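Local atomic coordinates of inactive poly [ADP-ribose] polymerase RCD1 (Arabidopsis thaliana, PDB entry 5NGO), a protein that carries a PARP-like domain that is probably catalytically inactive, and is bound by the downy mildew effector HaRxL106, which thereby suppresses plant immunity. Residues R63-P68 with I98-A103. Numbering follows the deposited sequence.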
ATOM      1  N   ARG A  63      -6.347  -2.992   6.575  1.00 45.65           N
ATOM      2  CA  ARG A  63      -6.972  -2.369   5.410  1.00 46.12           C
ATOM      3  C   ARG A  63      -6.232  -2.706   4.137  1.00 43.40           C
ATOM      4  O   ARG A  63      -5.062  -3.045   4.160  1.00 41.82           O
ATOM      5  CB  ARG A  63      -7.002  -0.850   5.586  1.00 49.11           C
ATOM      6  CG  ARG A  63      -8.183  -0.387   6.400  1.00 51.79           C
ATOM      7  CD  ARG A  63      -7.860   0.826   7.231  1.00 54.47           C
ATOM      8  NE  ARG A  63      -8.924   1.052   8.228  1.00 58.84           N
ATOM      9  CZ  ARG A  63      -9.819   2.041   8.209  1.00 60.69           C
ATOM     10  NH1 ARG A  63      -9.798   2.985   7.234  1.00 61.47           N
ATOM     11  NH2 ARG A  63     -10.698   2.122   9.197  1.00 63.99           N
ATOM     12  N   TYR A  64      -6.953  -2.649   3.026  1.00 43.33           N
ATOM     13  CA  TYR A  64      -6.310  -2.754   1.722  1.00 41.79           C
ATOM     14  C   TYR A  64      -5.873  -1.368   1.313  1.00 41.09           C
ATOM     15  O   TYR A  64      -6.549  -0.383   1.626  1.00 42.44           O
ATOM     16  CB  TYR A  64      -7.222  -3.396   0.695  1.00 42.34           C
ATOM     17  CG  TYR A  64      -7.274  -4.905   0.801  1.00 43.53           C
ATOM     18  CD1 TYR A  64      -6.182  -5.690   0.437  1.00 44.33           C
ATOM     19  CD2 TYR A  64      -8.401  -5.554   1.319  1.00 46.06           C
ATOM     20  CE1 TYR A  64      -6.215  -7.058   0.480  1.00 46.21           C
ATOM     21  CE2 TYR A  64      -8.449  -6.928   1.426  1.00 46.98           C
ATOM     22  CZ  TYR A  64      -7.339  -7.675   1.027  1.00 48.49           C
ATOM     23  OH  TYR A  64      -7.444  -9.041   1.039  1.00 51.87           O
ATOM     24  N   ALA A  65      -4.720  -1.270   0.663  1.00 39.84           N
ATOM     25  CA  ALA A  65      -4.217   0.008   0.169  1.00 39.43           C
ATOM     26  C   ALA A  65      -3.342  -0.211  -1.053  1.00 38.06           C
ATOM     27  O   ALA A  65      -2.792  -1.295  -1.231  1.00 38.58           O
ATOM     28  CB  ALA A  65      -3.427   0.700   1.273  1.00 40.47           C
ATOM     29  N   TRP A  66      -3.227   0.813  -1.891  1.00 37.90           N
ATOM     30  CA  TRP A  66      -2.517   0.720  -3.152  1.00 37.41           C
ATOM     31  C   TRP A  66      -1.137   1.354  -3.018  1.00 39.25           C
ATOM     32  O   TRP A  66      -0.997   2.453  -2.452  1.00 41.62           O
ATOM     33  CB  TRP A  66      -3.261   1.432  -4.269  1.00 36.92           C
ATOM     34  CG  TRP A  66      -4.621   0.903  -4.533  1.00 36.09           C
ATOM     35  CD1 TRP A  66      -5.800   1.412  -4.104  1.00 36.42           C
ATOM     36  CD2 TRP A  66      -4.947  -0.254  -5.303  1.00 35.22           C
ATOM     37  NE1 TRP A  66      -6.841   0.647  -4.536  1.00 38.01           N
ATOM     38  CE2 TRP A  66      -6.342  -0.392  -5.277  1.00 37.66           C
ATOM     39  CE3 TRP A  66      -4.192  -1.191  -6.014  1.00 35.07           C
ATOM     40  CZ2 TRP A  66      -7.008  -1.423  -5.942  1.00 37.54           C
ATOM     41  CZ3 TRP A  66      -4.829  -2.214  -6.655  1.00 35.36           C
ATOM     42  CH2 TRP A  66      -6.237  -2.324  -6.618  1.00 36.62           C
ATOM     43  N   LEU A  67      -0.131   0.639  -3.519  1.00 38.57           N
ATOM     44  CA  LEU A  67       1.245   1.093  -3.516  1.00 39.32           C
ATOM     45  C   LEU A  67       1.737   1.231  -4.959  1.00 38.76           C
ATOM     46  O   LEU A  67       1.818   0.230  -5.673  1.00 39.21           O
ATOM     47  CB  LEU A  67       2.118   0.060  -2.763  1.00 38.38           C
ATOM     48  CG  LEU A  67       3.612   0.377  -2.664  1.00 39.13           C
ATOM     49  CD1 LEU A  67       3.870   1.686  -1.913  1.00 39.30           C
ATOM     50  CD2 LEU A  67       4.305  -0.777  -1.931  1.00 39.34           C
ATOM     51  N   PRO A  68       2.071   2.442  -5.410  1.00 41.07           N
ATOM     52  CA  PRO A  68       2.671   2.585  -6.743  1.00 42.21           C
ATOM     53  C   PRO A  68       3.982   1.862  -6.849  1.00 45.21           C
ATOM     54  O   PRO A  68       4.808   1.942  -5.905  1.00 46.06           O
ATOM     55  CB  PRO A  68       2.872   4.089  -6.893  1.00 42.70           C
ATOM     56  CG  PRO A  68       1.976   4.730  -5.846  1.00 42.75           C
ATOM     57  CD  PRO A  68       1.845   3.752  -4.760  1.00 41.67           C
ATOM     58  N   ILE A  98       6.398   4.913   4.137  1.00 54.26           N
ATOM     59  CA  ILE A  98       5.807   4.418   2.888  1.00 52.52           C
ATOM     60  C   ILE A  98       4.425   5.046   2.772  1.00 50.45           C
ATOM     61  O   ILE A  98       3.625   4.969   3.705  1.00 51.97           O
ATOM     62  CB  ILE A  98       5.766   2.864   2.808  1.00 53.27           C
ATOM     63  CG1 ILE A  98       7.178   2.276   2.716  1.00 56.52           C
ATOM     64  CG2 ILE A  98       4.954   2.349   1.612  1.00 50.94           C
ATOM     65  CD1 ILE A  98       7.923   2.297   4.018  1.00 58.58           C
ATOM     66  N   HIS A  99       4.156   5.685   1.627  1.00 49.54           N
ATOM     67  CA  HIS A  99       2.869   6.334   1.350  1.00 49.41           C
ATOM     68  C   HIS A  99       2.032   5.396   0.498  1.00 45.71           C
ATOM     69  O   HIS A  99       2.476   4.953  -0.584  1.00 48.01           O
ATOM     70  CB  HIS A  99       3.089   7.644   0.600  1.00 52.30           C
ATOM     71  CG  HIS A  99       3.699   8.717   1.448  1.00 55.84           C
ATOM     72  ND1 HIS A  99       4.848   8.524   2.181  1.00 57.27           N
ATOM     73  CD2 HIS A  99       3.330  10.003   1.664  1.00 58.26           C
ATOM     74  CE1 HIS A  99       5.163   9.632   2.817  1.00 60.31           C
ATOM     75  NE2 HIS A  99       4.252  10.546   2.530  1.00 61.07           N
ATOM     76  N   LEU A 100       0.833   5.069   0.978  1.00 43.45           N
ATOM     77  CA  LEU A 100      -0.098   4.245   0.229  1.00 41.94           C
ATOM     78  C   LEU A 100      -1.409   4.972   0.073  1.00 42.47           C
ATOM     79  O   LEU A 100      -1.757   5.821   0.885  1.00 45.52           O
ATOM     80  CB  LEU A 100      -0.353   2.906   0.923  1.00 40.84           C
ATOM     81  CG  LEU A 100       0.852   2.032   1.188  1.00 40.76           C
ATOM     82  CD1 LEU A 100       1.321   2.224   2.640  1.00 42.62           C
ATOM     83  CD2 LEU A 100       0.541   0.578   0.925  1.00 39.94           C
ATOM     84  N   THR A 101      -2.141   4.579  -0.968  1.00 42.26           N
ATOM     85  CA  THR A 101      -3.401   5.188  -1.282  1.00 42.88           C
ATOM     86  C   THR A 101      -4.526   4.277  -0.775  1.00 42.82           C
ATOM     87  O   THR A 101      -4.424   3.045  -0.835  1.00 41.50           O
ATOM     88  CB  THR A 101      -3.519   5.404  -2.786  1.00 43.62           C
ATOM     89  OG1 THR A 101      -2.523   6.327  -3.247  1.00 45.00           O
ATOM     90  CG2 THR A 101      -4.913   5.855  -3.155  1.00 45.15           C
ATOM     91  N   ALA A 102      -5.596   4.880  -0.227  1.00 42.76           N
ATOM     92  CA  ALA A 102      -6.692   4.098   0.316  1.00 43.05           C
ATOM     93  C   ALA A 102      -7.372   3.277  -0.801  1.00 43.66           C
ATOM     94  O   ALA A 102      -7.291   3.640  -1.997  1.00 43.23           O
ATOM     95  CB  ALA A 102      -7.695   4.989   0.974  1.00 43.90           C
ATOM     96  N   ALA A 103      -8.033   2.175  -0.384  1.00 44.49           N
ATOM     97  CA  ALA A 103      -8.622   1.205  -1.293  1.00 44.64           C
ATOM     98  C   ALA A 103      -9.526   1.773  -2.412  1.00 47.88           C
ATOM     99  O   ALA A 103      -9.517   1.272  -3.542  1.00 47.62           O
ATOM    100  CB  ALA A 103      -9.401   0.162  -0.504  1.00 44.37           C
TER
HETATM  101  O   HOH W   1      -8.302   1.364   2.578  1.00 38.24           O
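Trp66 meets Thr101 through a reciprocal pair of backbone bonds, Trp66 N to Thr101 O at 2.7 Å and Thr101 N to Trp66 O at 2.8 Å, the hydrogen-bonded pair of this antiparallel join. The indole then reaches past Thr101 to the next residues. With CG beside its own backbone N and anti to the carbonyl carbon (chi1 -60°), the ring turns its NE1 edge to Ala103, in the turn that follows the strand, and NE1 gives a nearly straight bond of 2.9 Å to Ala103 O. That oxygen lies in the ring plane, yet the nitrogen sits 39° above the carbonyl plane. CD1 of the same edge is 3.4 Å from Ala102 O, while Phe16 packs edge-to-face with the indole. These are central strands of the PARP catalytic-domain sheet: 62-68 lies between 121-129 and 98-102, and the local directions of 63-68 and 98-102 diverge markedly from antiparallel, at 121°. On the opposite face the two segments meet through aliphatic side chains. Leu100 puts CB 3.8 Å from Ala65 CB and sends CD2 between that methyl and Leu67 CB. Leu67, its CG anti to the backbone N, swings CD1 across Ile98 CG2 at 3.7 Å. Near Tyr64 a water accepts from Ala103 N and donates to Tyr64 O.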